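Local coordinates for putative baseplate protein (Unidentified phage, PDB 2FSD) that probably recognises and binds receptors on the Lactococcus lactis host cell surface, as the head domain of a phage receptor-binding protein, at residues G49-R54 with V78-F83; G98-H103 with I118-P123; I111-S116 with F135-P140. One frame throughout, in Å; residues are numbered along the deposited sequence.

Contact 1. Residues G49-R54 with V78-F83; sequences GILQAR and VPVGTF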
ATOM      1  N   GLY A  49      -0.903  19.557   3.068  1.00 20.44           N
ATOM      2  CA  GLY A  49      -1.059  18.142   3.427  1.00 20.24           C
ATOM      3  C   GLY A  49      -0.024  17.754   4.456  1.00 19.63           C
ATOM      4  O   GLY A  49       0.754  18.593   4.901  1.00 19.87           O
ATOM      5  N   ILE A  50      -0.010  16.492   4.851  1.00 19.51           N
ATOM      6  CA  ILE A  50       0.879  16.067   5.943  1.00 19.44           C
ATOM      7  C   ILE A  50       1.636  14.784   5.584  1.00 19.01           C
ATOM      8  O   ILE A  50       1.064  13.841   5.050  1.00 19.05           O
ATOM      9  CB  ILE A  50       0.111  15.978   7.294  1.00 19.39           C
ATOM     10  CG1 ILE A  50      -0.416  17.376   7.677  1.00 19.46           C
ATOM     11  CG2 ILE A  50       1.003  15.453   8.424  1.00 19.56           C
ATOM     12  CD1 ILE A  50      -1.192  17.419   8.975  1.00 20.03           C
ATOM     13  N   LEU A  51       2.940  14.796   5.859  1.00 18.66           N
ATOM     14  CA  LEU A  51       3.843  13.692   5.537  1.00 18.66           C
ATOM     15  C   LEU A  51       4.766  13.487   6.713  1.00 18.25           C
ATOM     16  O   LEU A  51       5.637  14.312   6.978  1.00 18.16           O
ATOM     17  CB  LEU A  51       4.676  14.000   4.289  1.00 18.47           C
ATOM     18  CG  LEU A  51       5.697  12.934   3.908  1.00 19.00           C
ATOM     19  CD1 LEU A  51       5.046  11.573   3.583  1.00 18.83           C
ATOM     20  CD2 LEU A  51       6.568  13.420   2.742  1.00 19.18           C
ATOM     21  N   GLN A  52       4.561  12.390   7.425  1.00 18.16           N
ATOM     22  CA  GLN A  52       5.269  12.147   8.667  1.00 18.21           C
ATOM     23  C   GLN A  52       5.483  10.651   8.954  1.00 17.70           C
ATOM     24  O   GLN A  52       4.816   9.785   8.393  1.00 17.01           O
ATOM     25  CB  GLN A  52       4.519  12.827   9.820  1.00 18.32           C
ATOM     26  CG  GLN A  52       3.024  12.569   9.807  1.00 19.14           C
ATOM     27  CD  GLN A  52       2.301  13.107  11.017  1.00 18.57           C
ATOM     28  OE1 GLN A  52       2.892  13.718  11.889  1.00 20.78           O
ATOM     29  NE2 GLN A  52       1.008  12.874  11.072  1.00 19.34           N
ATOM     30  N   ALA A  53       6.443  10.376   9.827  1.00 18.02           N
ATOM     31  CA  ALA A  53       6.783   9.026  10.232  1.00 18.64           C
ATOM     32  C   ALA A  53       7.106   8.955  11.742  1.00 19.29           C
ATOM     33  O   ALA A  53       7.454   9.970  12.373  1.00 19.26           O
ATOM     34  CB  ALA A  53       7.939   8.504   9.404  1.00 18.23           C
ATOM     35  N   ARG A  54       6.959   7.754  12.309  1.00 19.75           N
ATOM     36  CA  ARG A  54       7.247   7.487  13.729  1.00 20.23           C
ATOM     37  C   ARG A  54       7.793   6.059  13.889  1.00 20.13           C
ATOM     38  O   ARG A  54       7.561   5.194  13.040  1.00 19.36           O
ATOM     39  CB  ARG A  54       5.978   7.661  14.574  1.00 20.25           C
ATOM     40  CG  ARG A  54       5.137   6.405  14.653  1.00 21.17           C
ATOM     41  CD  ARG A  54       3.731   6.625  15.158  1.00 22.48           C
ATOM     42  NE  ARG A  54       3.685   7.162  16.510  1.00 24.65           N
ATOM     43  CZ  ARG A  54       2.596   7.214  17.277  1.00 24.78           C
ATOM     44  NH1 ARG A  54       1.431   6.742  16.861  1.00 26.56           N
ATOM     45  NH2 ARG A  54       2.687   7.742  18.484  1.00 25.34           N
ATOM     46  N   VAL A  78       8.544   9.721  -9.024  1.00 18.29           N
ATOM     47  CA  VAL A  78       8.776  11.071  -8.559  1.00 17.99           C
ATOM     48  C   VAL A  78       9.090  11.027  -7.054  1.00 17.87           C
ATOM     49  O   VAL A  78       8.307  10.456  -6.279  1.00 17.34           O
ATOM     50  CB  VAL A  78       7.535  11.926  -8.844  1.00 17.93           C
ATOM     51  CG1 VAL A  78       7.533  13.162  -8.023  1.00 18.25           C
ATOM     52  CG2 VAL A  78       7.471  12.276 -10.346  1.00 17.63           C
ATOM     53  N   PRO A  79      10.239  11.613  -6.637  1.00 17.76           N
ATOM     54  CA  PRO A  79      10.538  11.749  -5.199  1.00 17.92           C
ATOM     55  C   PRO A  79       9.540  12.610  -4.451  1.00 17.96           C
ATOM     56  O   PRO A  79       9.030  13.602  -4.994  1.00 18.51           O
ATOM     57  CB  PRO A  79      11.929  12.394  -5.175  1.00 17.75           C
ATOM     58  CG  PRO A  79      12.501  12.164  -6.525  1.00 17.74           C
ATOM     59  CD  PRO A  79      11.340  12.142  -7.468  1.00 17.80           C
ATOM     60  N   VAL A  80       9.239  12.216  -3.214  1.00 18.22           N
ATOM     61  CA  VAL A  80       8.248  12.924  -2.393  1.00 18.20           C
ATOM     62  C   VAL A  80       8.892  13.463  -1.116  1.00 18.27           C
ATOM     63  O   VAL A  80       8.867  14.673  -0.872  1.00 18.56           O
ATOM     64  CB  VAL A  80       7.041  12.015  -2.042  1.00 18.13           C
ATOM     65  CG1 VAL A  80       5.933  12.822  -1.333  1.00 16.99           C
ATOM     66  CG2 VAL A  80       6.499  11.352  -3.305  1.00 18.41           C
ATOM     67  N   GLY A  81       9.465  12.577  -0.306  1.00 18.15           N
ATOM     68  CA  GLY A  81      10.109  12.999   0.935  1.00 18.46           C
ATOM     69  C   GLY A  81      11.304  12.161   1.329  1.00 18.54           C
ATOM     70  O   GLY A  81      11.579  11.136   0.714  1.00 18.09           O
ATOM     71  N   THR A  82      12.038  12.629   2.337  1.00 18.65           N
ATOM     72  CA  THR A  82      13.159  11.881   2.897  1.00 19.27           C
ATOM     73  C   THR A  82      13.042  11.829   4.433  1.00 19.41           C
ATOM     74  O   THR A  82      12.470  12.731   5.068  1.00 18.91           O
ATOM     75  CB  THR A  82      14.553  12.490   2.503  1.00 19.29           C
ATOM     76  OG1 THR A  82      14.603  13.876   2.857  1.00 19.41           O
ATOM     77  CG2 THR A  82      14.835  12.340   1.014  1.00 19.89           C
ATOM     78  N   PHE A  83      13.593  10.780   5.032  1.00 19.62           N
ATOM     79  CA  PHE A  83      13.557  10.664   6.497  1.00 20.35           C
ATOM     80  C   PHE A  83      14.661  11.520   7.136  1.00 20.82           C
ATOM     81  O   PHE A  83      15.807  11.520   6.660  1.00 20.73           O
ATOM     82  CB  PHE A  83      13.698   9.212   6.932  1.00 19.62           C
ATOM     83  CG  PHE A  83      12.596   8.326   6.428  1.00 20.25           C
ATOM     84  CD1 PHE A  83      11.334   8.365   7.022  1.00 19.35           C
ATOM     85  CD2 PHE A  83      12.809   7.457   5.347  1.00 18.71           C
ATOM     86  CE1 PHE A  83      10.300   7.564   6.554  1.00 19.09           C
ATOM     87  CE2 PHE A  83      11.775   6.640   4.884  1.00 19.09           C
ATOM     88  CZ  PHE A  83      10.524   6.695   5.485  1.00 19.22           C
TER
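Leu51 carries its CG anti to the backbone N (chi1 177°), and that torsion turns the branched end toward strand 77-82, where CD2 meets the backbone of Gly81 and one branch of Val80. From the other segment, Phe83 turns CG anti to its carbonyl carbon (chi1 -61°), which swings the ring back toward Ala53 although the start of the side chain does not aim there. The Leu51 CD2 methyl rests 4.0 Å from Gly81 CA, so the leucine lies directly against main chain. Val80 CG1 comes to the same methyl at 4.2 Å, the two side chains meeting at a slant. Two residues on, Ala53 CB sits in the plane of the Phe83 ring, at its edge, 3.8 Å from CE1. Everything here is apolar packing. Val80 and Gly81 form a classic beta bulge opposite Ile118. The strands are not sheet neighbours: their touching parts run 28° apart, and the inward side chains meet across strand 34-41, inside the antiparallel barrel. Strand 50-56 is hydrogen-bonded to strands 34-41 and 59-68, whose Leu39 and Ile67 pack on Leu51, while Ile60 and Val62 lie against Phe83.

Contact 2. Residues G98-H103 with I118-P123; sequences GTFYSH and IAVGNP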
ATOM      1  N   GLY A  98      -1.227   3.558  -2.716  1.00 23.03           N
ATOM      2  CA  GLY A  98      -1.825   4.751  -2.143  1.00 23.09           C
ATOM      3  C   GLY A  98      -2.879   5.217  -3.125  1.00 23.18           C
ATOM      4  O   GLY A  98      -3.324   4.451  -3.991  1.00 23.31           O
ATOM      5  N   THR A  99      -3.274   6.475  -3.010  1.00 23.49           N
ATOM      6  CA  THR A  99      -4.184   7.068  -3.982  1.00 23.69           C
ATOM      7  C   THR A  99      -3.592   8.341  -4.596  1.00 23.69           C
ATOM      8  O   THR A  99      -2.792   9.024  -3.962  1.00 22.91           O
ATOM      9  CB  THR A  99      -5.550   7.369  -3.347  1.00 23.55           C
ATOM     10  OG1 THR A  99      -5.370   8.121  -2.140  1.00 22.59           O
ATOM     11  CG2 THR A  99      -6.281   6.064  -3.050  1.00 23.94           C
ATOM     12  N   PHE A 100      -3.937   8.591  -5.863  1.00 24.24           N
ATOM     13  CA  PHE A 100      -3.841   9.933  -6.450  1.00 24.86           C
ATOM     14  C   PHE A 100      -5.226  10.550  -6.332  1.00 25.42           C
ATOM     15  O   PHE A 100      -6.237   9.839  -6.300  1.00 25.33           O
ATOM     16  CB  PHE A 100      -3.460   9.905  -7.938  1.00 24.20           C
ATOM     17  CG  PHE A 100      -2.049   9.462  -8.225  1.00 23.26           C
ATOM     18  CD1 PHE A 100      -0.967  10.281  -7.919  1.00 22.79           C
ATOM     19  CD2 PHE A 100      -1.807   8.250  -8.861  1.00 23.19           C
ATOM     20  CE1 PHE A 100       0.333   9.877  -8.210  1.00 22.32           C
ATOM     21  CE2 PHE A 100      -0.504   7.842  -9.160  1.00 22.91           C
ATOM     22  CZ  PHE A 100       0.562   8.657  -8.837  1.00 22.94           C
ATOM     23  N   TYR A 101      -5.266  11.874  -6.290  1.00 27.00           N
ATOM     24  CA  TYR A 101      -6.517  12.595  -6.188  1.00 27.47           C
ATOM     25  C   TYR A 101      -6.474  13.979  -6.835  1.00 28.00           C
ATOM     26  O   TYR A 101      -5.597  14.775  -6.545  1.00 28.20           O
ATOM     27  CB  TYR A 101      -6.918  12.771  -4.719  1.00 28.20           C
ATOM     28  CG  TYR A 101      -8.135  13.647  -4.608  1.00 28.30           C
ATOM     29  CD1 TYR A 101      -9.397  13.127  -4.852  1.00 28.43           C
ATOM     30  CD2 TYR A 101      -8.019  15.014  -4.336  1.00 29.53           C
ATOM     31  CE1 TYR A 101     -10.506  13.913  -4.786  1.00 29.10           C
ATOM     32  CE2 TYR A 101      -9.143  15.824  -4.279  1.00 28.90           C
ATOM     33  CZ  TYR A 101     -10.382  15.258  -4.498  1.00 29.58           C
ATOM     34  OH  TYR A 101     -11.523  16.025  -4.443  1.00 30.82           O
ATOM     35  N   SER A 102      -7.450  14.256  -7.691  1.00 28.81           N
ATOM     36  CA  SER A 102      -7.763  15.628  -8.106  1.00 29.46           C
ATOM     37  C   SER A 102      -9.209  15.665  -8.569  1.00 30.28           C
ATOM     38  O   SER A 102      -9.746  14.648  -9.014  1.00 30.80           O
ATOM     39  CB  SER A 102      -6.848  16.109  -9.241  1.00 29.34           C
ATOM     40  OG  SER A 102      -7.249  15.552 -10.479  1.00 27.83           O
ATOM     41  N   HIS A 103      -9.829  16.838  -8.459  1.00 31.36           N
ATOM     42  CA  HIS A 103     -11.171  17.078  -9.001  1.00 31.69           C
ATOM     43  C   HIS A 103     -12.162  15.954  -8.689  1.00 31.97           C
ATOM     44  O   HIS A 103     -12.861  15.475  -9.572  1.00 32.00           O
ATOM     45  CB  HIS A 103     -11.096  17.310 -10.518  1.00 32.19           C
ATOM     46  CG  HIS A 103     -10.241  18.477 -10.905  1.00 33.30           C
ATOM     47  ND1 HIS A 103      -9.327  18.420 -11.937  1.00 34.30           N
ATOM     48  CD2 HIS A 103     -10.145  19.723 -10.381  1.00 33.43           C
ATOM     49  CE1 HIS A 103      -8.715  19.588 -12.040  1.00 34.13           C
ATOM     50  NE2 HIS A 103      -9.192  20.395 -11.108  1.00 33.73           N
ATOM     51  N   ILE A 118      10.403   8.349   0.651  1.00 18.24           N
ATOM     52  CA  ILE A 118       9.134   8.034   0.011  1.00 18.37           C
ATOM     53  C   ILE A 118       9.167   8.629  -1.390  1.00 18.37           C
ATOM     54  O   ILE A 118       9.628   9.744  -1.591  1.00 18.36           O
ATOM     55  CB  ILE A 118       7.915   8.624   0.802  1.00 18.30           C
ATOM     56  CG1 ILE A 118       7.813   8.013   2.214  1.00 16.71           C
ATOM     57  CG2 ILE A 118       6.590   8.428   0.024  1.00 18.05           C
ATOM     58  CD1 ILE A 118       7.401   6.565   2.249  1.00 15.92           C
ATOM     59  N   ALA A 119       8.707   7.854  -2.359  1.00 18.67           N
ATOM     60  CA  ALA A 119       8.600   8.301  -3.740  1.00 19.22           C
ATOM     61  C   ALA A 119       7.312   7.714  -4.319  1.00 19.49           C
ATOM     62  O   ALA A 119       6.783   6.724  -3.802  1.00 19.69           O
ATOM     63  CB  ALA A 119       9.824   7.867  -4.542  1.00 19.37           C
ATOM     64  N   VAL A 120       6.790   8.328  -5.370  1.00 20.06           N
ATOM     65  CA  VAL A 120       5.481   7.922  -5.878  1.00 20.04           C
ATOM     66  C   VAL A 120       5.542   7.492  -7.349  1.00 20.16           C
ATOM     67  O   VAL A 120       6.181   8.135  -8.165  1.00 20.00           O
ATOM     68  CB  VAL A 120       4.396   9.011  -5.570  1.00 20.05           C
ATOM     69  CG1 VAL A 120       4.711  10.344  -6.245  1.00 19.54           C
ATOM     70  CG2 VAL A 120       3.006   8.510  -5.934  1.00 20.64           C
ATOM     71  N   GLY A 121       4.885   6.369  -7.650  1.00 20.43           N
ATOM     72  CA  GLY A 121       4.843   5.801  -8.995  1.00 20.34           C
ATOM     73  C   GLY A 121       3.448   5.792  -9.586  1.00 20.32           C
ATOM     74  O   GLY A 121       2.458   5.872  -8.861  1.00 19.66           O
ATOM     75  N   ASN A 122       3.387   5.717 -10.916  1.00 20.64           N
ATOM     76  CA  ASN A 122       2.132   5.732 -11.657  1.00 21.33           C
ATOM     77  C   ASN A 122       1.877   4.411 -12.391  1.00 21.88           C
ATOM     78  O   ASN A 122       2.465   4.171 -13.460  1.00 21.39           O
ATOM     79  CB  ASN A 122       2.117   6.872 -12.673  1.00 21.20           C
ATOM     80  CG  ASN A 122       0.799   6.986 -13.378  1.00 20.53           C
ATOM     81  OD1 ASN A 122      -0.117   6.206 -13.122  1.00 18.71           O
ATOM     82  ND2 ASN A 122       0.684   7.962 -14.273  1.00 21.09           N
ATOM     83  N   PRO A 123       0.981   3.564 -11.834  1.00 22.41           N
ATOM     84  CA  PRO A 123       0.662   2.272 -12.431  1.00 23.03           C
ATOM     85  C   PRO A 123      -0.412   2.368 -13.518  1.00 23.70           C
ATOM     86  O   PRO A 123      -0.790   1.350 -14.099  1.00 24.31           O
ATOM     87  CB  PRO A 123       0.158   1.463 -11.238  1.00 22.76           C
ATOM     88  CG  PRO A 123      -0.497   2.462 -10.374  1.00 22.64           C
ATOM     89  CD  PRO A 123       0.207   3.788 -10.600  1.00 22.47           C
TER
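Phe100 pushes the far end of its ring against Val120 and the backbone that follows it. Its CE1 lies 3.8 Å from Val120 CG2, and CZ is about as near to the same methyl. That methyl comes up obliquely to the ring; the valine's chi1 of 62° puts CG2 anti to the backbone N, on the side from which Phe100 approaches. On the phenylalanine, CG is anti to the carbonyl carbon (chi1 -69°), and the ring reaches out from strand 94-102 toward the end of strand 117-121.

The rest of the ring's outer rim follows the chain through the strand's last residue and out of it. Gly121 O lies near the ring plane, 3.4 Å from Phe100 CZ, an approach to the edge consistent with slightly positive ring hydrogens. Asn122 CA is also at the edge, 4.2 Å from Phe100 CE2, and Pro123 CD marks the margin of the contact at 4.4 Å from that same CE2.

The Asn122 amide stays at the margin too, its OD1 4.3 Å from Phe100 CE2. Its polar ends bond to other residues: ND2 to the carbonyl oxygens of Thr126 and Val72, and OD1 to the backbone N of Asn124. These bonds fix the turn of the amide and tie down the chain where it passes the ring. Met128, Lys131 and Ile133 also pack on Phe100, and Val69, Val80 and Ile133 on Val120.

Strand 105-114 stands between the two strands in the sheet, so the contact skips over one neighbour: Phe100 and Val120 meet near the end of strand 117-121, inside an antiparallel beta-barrel, the fold of this phage receptor-binding head domain.

Contact 3. Residues I111-S116 with F135-P140; sequences INMSPS and FALSAP
The Phe135 ring takes Ile111 on one face: the CG2 methyl stands over it, offset toward the rim, in a CH-pi contact, 4.2 Å from the ring centroid and 16° off the normal. This is core packing of the antiparallel beta-barrel that forms the phage head domain. Strands 105-114 and 132-140 are separated in the sheet by strand 94-102; their axes come within 9.5 Å and run in similar directions, 31° apart, so inward side chains meet over the intervening strand.

The isoleucine uses both of its branches. CG1 and CD1 approach from the same side as CG2, over the CB-CG-CD2 end of the phenylalanine, Ile111 CD1 coming to 3.6 Å from Phe135 CD2. The ring is placed there by a chi1 of 68°, which sets CG between the backbone N and the carbonyl carbon. Ile118 and Val62 also pack against Phe135.

Through their backbones, Leu137 and Ser138 pair in an antiparallel ladder with a strand of the second subunit, and Ala136 N is hydrogen-bonded to Ser97 OG of that subunit. Inside, Leu137 CD2 fits between two residues of strand 105-114, 3.8 Å from Ile111 CG2 and 4.1 Å from Met113 CB.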
ATOM      1  N   ILE A 111       3.305   3.498  -3.986  1.00 19.82           N
ATOM      2  CA  ILE A 111       4.151   4.130  -2.968  1.00 19.83           C
ATOM      3  C   ILE A 111       5.464   3.373  -2.809  1.00 19.65           C
ATOM      4  O   ILE A 111       5.478   2.200  -2.454  1.00 19.72           O
ATOM      5  CB  ILE A 111       3.457   4.186  -1.595  1.00 19.52           C
ATOM      6  CG1 ILE A 111       2.097   4.894  -1.703  1.00 19.68           C
ATOM      7  CG2 ILE A 111       4.366   4.880  -0.572  1.00 19.58           C
ATOM      8  CD1 ILE A 111       2.168   6.412  -2.011  1.00 18.89           C
ATOM      9  N   ASN A 112       6.565   4.062  -3.070  1.00 19.88           N
ATOM     10  CA  ASN A 112       7.912   3.485  -2.964  1.00 19.85           C
ATOM     11  C   ASN A 112       8.558   3.838  -1.602  1.00 19.47           C
ATOM     12  O   ASN A 112       8.798   5.009  -1.296  1.00 18.01           O
ATOM     13  CB  ASN A 112       8.759   4.005  -4.141  1.00 20.17           C
ATOM     14  CG  ASN A 112      10.079   3.285  -4.287  1.00 19.91           C
ATOM     15  OD1 ASN A 112      10.860   3.172  -3.337  1.00 20.21           O
ATOM     16  ND2 ASN A 112      10.339   2.794  -5.491  1.00 22.06           N
ATOM     17  N   MET A 113       8.805   2.807  -0.789  1.00 19.71           N
ATOM     18  CA  MET A 113       9.426   2.958   0.530  1.00 20.07           C
ATOM     19  C   MET A 113      10.837   2.367   0.491  1.00 20.40           C
ATOM     20  O   MET A 113      11.040   1.288  -0.056  1.00 21.35           O
ATOM     21  CB  MET A 113       8.578   2.267   1.604  1.00 19.90           C
ATOM     22  CG  MET A 113       9.238   2.151   2.972  1.00 19.79           C
ATOM     23  SD  MET A 113       9.505   3.721   3.844  1.00 20.01           S
ATOM     24  CE  MET A 113      10.533   3.154   5.198  1.00 20.39           C
ATOM     25  N   SER A 114      11.803   3.098   1.050  1.00 20.31           N
ATOM     26  CA  SER A 114      13.193   2.645   1.152  1.00 19.78           C
ATOM     27  C   SER A 114      13.933   3.468   2.208  1.00 19.61           C
ATOM     28  O   SER A 114      13.355   4.402   2.789  1.00 19.59           O
ATOM     29  CB  SER A 114      13.896   2.748  -0.204  1.00 19.98           C
ATOM     30  OG  SER A 114      13.909   4.077  -0.687  1.00 20.35           O
ATOM     31  N   PRO A 115      15.188   3.084   2.520  1.00 19.27           N
ATOM     32  CA  PRO A 115      16.089   4.009   3.217  1.00 18.95           C
ATOM     33  C   PRO A 115      16.130   5.407   2.590  1.00 18.37           C
ATOM     34  O   PRO A 115      16.317   6.384   3.299  1.00 17.88           O
ATOM     35  CB  PRO A 115      17.449   3.313   3.095  1.00 18.74           C
ATOM     36  CG  PRO A 115      17.104   1.864   3.092  1.00 18.72           C
ATOM     37  CD  PRO A 115      15.818   1.762   2.313  1.00 19.31           C
ATOM     38  N   SER A 116      15.923   5.493   1.276  1.00 18.77           N
ATOM     39  CA  SER A 116      16.021   6.758   0.541  1.00 19.04           C
ATOM     40  C   SER A 116      14.833   7.691   0.699  1.00 18.85           C
ATOM     41  O   SER A 116      14.901   8.846   0.270  1.00 19.01           O
ATOM     42  CB  SER A 116      16.230   6.484  -0.940  1.00 19.18           C
ATOM     43  OG  SER A 116      17.351   5.647  -1.105  1.00 21.36           O
ATOM     44  N   PHE A 135      -1.621   7.948   1.743  1.00 18.28           N
ATOM     45  CA  PHE A 135      -1.211   6.568   1.971  1.00 18.18           C
ATOM     46  C   PHE A 135      -0.910   6.339   3.441  1.00 18.10           C
ATOM     47  O   PHE A 135      -0.760   7.287   4.212  1.00 17.54           O
ATOM     48  CB  PHE A 135       0.025   6.214   1.134  1.00 17.93           C
ATOM     49  CG  PHE A 135       1.276   6.935   1.567  1.00 17.98           C
ATOM     50  CD1 PHE A 135       2.149   6.351   2.486  1.00 18.80           C
ATOM     51  CD2 PHE A 135       1.578   8.192   1.064  1.00 17.17           C
ATOM     52  CE1 PHE A 135       3.299   7.016   2.899  1.00 19.14           C
ATOM     53  CE2 PHE A 135       2.721   8.862   1.467  1.00 17.41           C
ATOM     54  CZ  PHE A 135       3.583   8.281   2.385  1.00 18.22           C
ATOM     55  N   ALA A 136      -0.803   5.065   3.808  1.00 18.03           N
ATOM     56  CA  ALA A 136      -0.289   4.675   5.112  1.00 18.39           C
ATOM     57  C   ALA A 136       0.445   3.335   5.000  1.00 18.46           C
ATOM     58  O   ALA A 136      -0.007   2.395   4.325  1.00 18.97           O
ATOM     59  CB  ALA A 136      -1.408   4.610   6.146  1.00 18.31           C
ATOM     60  N   LEU A 137       1.592   3.251   5.644  1.00 18.31           N
ATOM     61  CA  LEU A 137       2.349   2.015   5.623  1.00 18.76           C
ATOM     62  C   LEU A 137       3.131   1.819   6.910  1.00 18.53           C
ATOM     63  O   LEU A 137       3.291   2.746   7.701  1.00 18.01           O
ATOM     64  CB  LEU A 137       3.263   1.952   4.393  1.00 18.50           C
ATOM     65  CG  LEU A 137       4.300   3.051   4.168  1.00 18.63           C
ATOM     66  CD1 LEU A 137       5.517   2.928   5.108  1.00 18.32           C
ATOM     67  CD2 LEU A 137       4.742   3.005   2.718  1.00 19.03           C
ATOM     68  N   SER A 138       3.576   0.583   7.111  1.00 19.05           N
ATOM     69  CA  SER A 138       4.399   0.234   8.257  1.00 19.65           C
ATOM     70  C   SER A 138       5.079  -1.128   8.064  1.00 19.93           C
ATOM     71  O   SER A 138       4.547  -2.013   7.402  1.00 18.99           O
ATOM     72  CB  SER A 138       3.573   0.239   9.545  1.00 19.48           C
ATOM     73  OG  SER A 138       2.635  -0.811   9.566  1.00 18.87           O
ATOM     74  N   ALA A 139       6.276  -1.253   8.622  1.00 20.68           N
ATOM     75  CA  ALA A 139       6.979  -2.524   8.699  1.00 21.35           C
ATOM     76  C   ALA A 139       8.005  -2.484   9.832  1.00 22.15           C
ATOM     77  O   ALA A 139       8.422  -1.403  10.270  1.00 21.80           O
ATOM     78  CB  ALA A 139       7.651  -2.840   7.391  1.00 21.40           C
ATOM     79  N   PRO A 140       8.416  -3.669  10.321  1.00 23.37           N
ATOM     80  CA  PRO A 140       9.519  -3.697  11.279  1.00 24.17           C
ATOM     81  C   PRO A 140      10.817  -3.140  10.685  1.00 24.93           C
ATOM     82  O   PRO A 140      11.063  -3.268   9.483  1.00 25.13           O
ATOM     83  CB  PRO A 140       9.668  -5.196  11.617  1.00 24.62           C
ATOM     84  CG  PRO A 140       8.914  -5.946  10.547  1.00 24.09           C
ATOM     85  CD  PRO A 140       7.878  -5.013  10.018  1.00 23.32           C
TER

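All three contacts belong to one antiparallel beta-barrel and fill its interior. Contact 1 closes before the others open; contacts 2 and 3 interleave along the chain, their segments alternating. The centres of contacts 1 and 3 are about 10 Å apart, those of 1 and 2 about 13 Å, and those of 2 and 3 about 14 Å. Strands 77-82 and 117-121 pair directly, with a probable hydrogen bond between Val78 O and Val120 N, and strand 105-114 pairs with 117-121 on its other side. Phe83 on Met113 and Leu51 on Phe135 join contacts 1 and 3. This shared core probably forms the scaffold of the receptor-binding head, with strand 132-140 also bordering the second subunit.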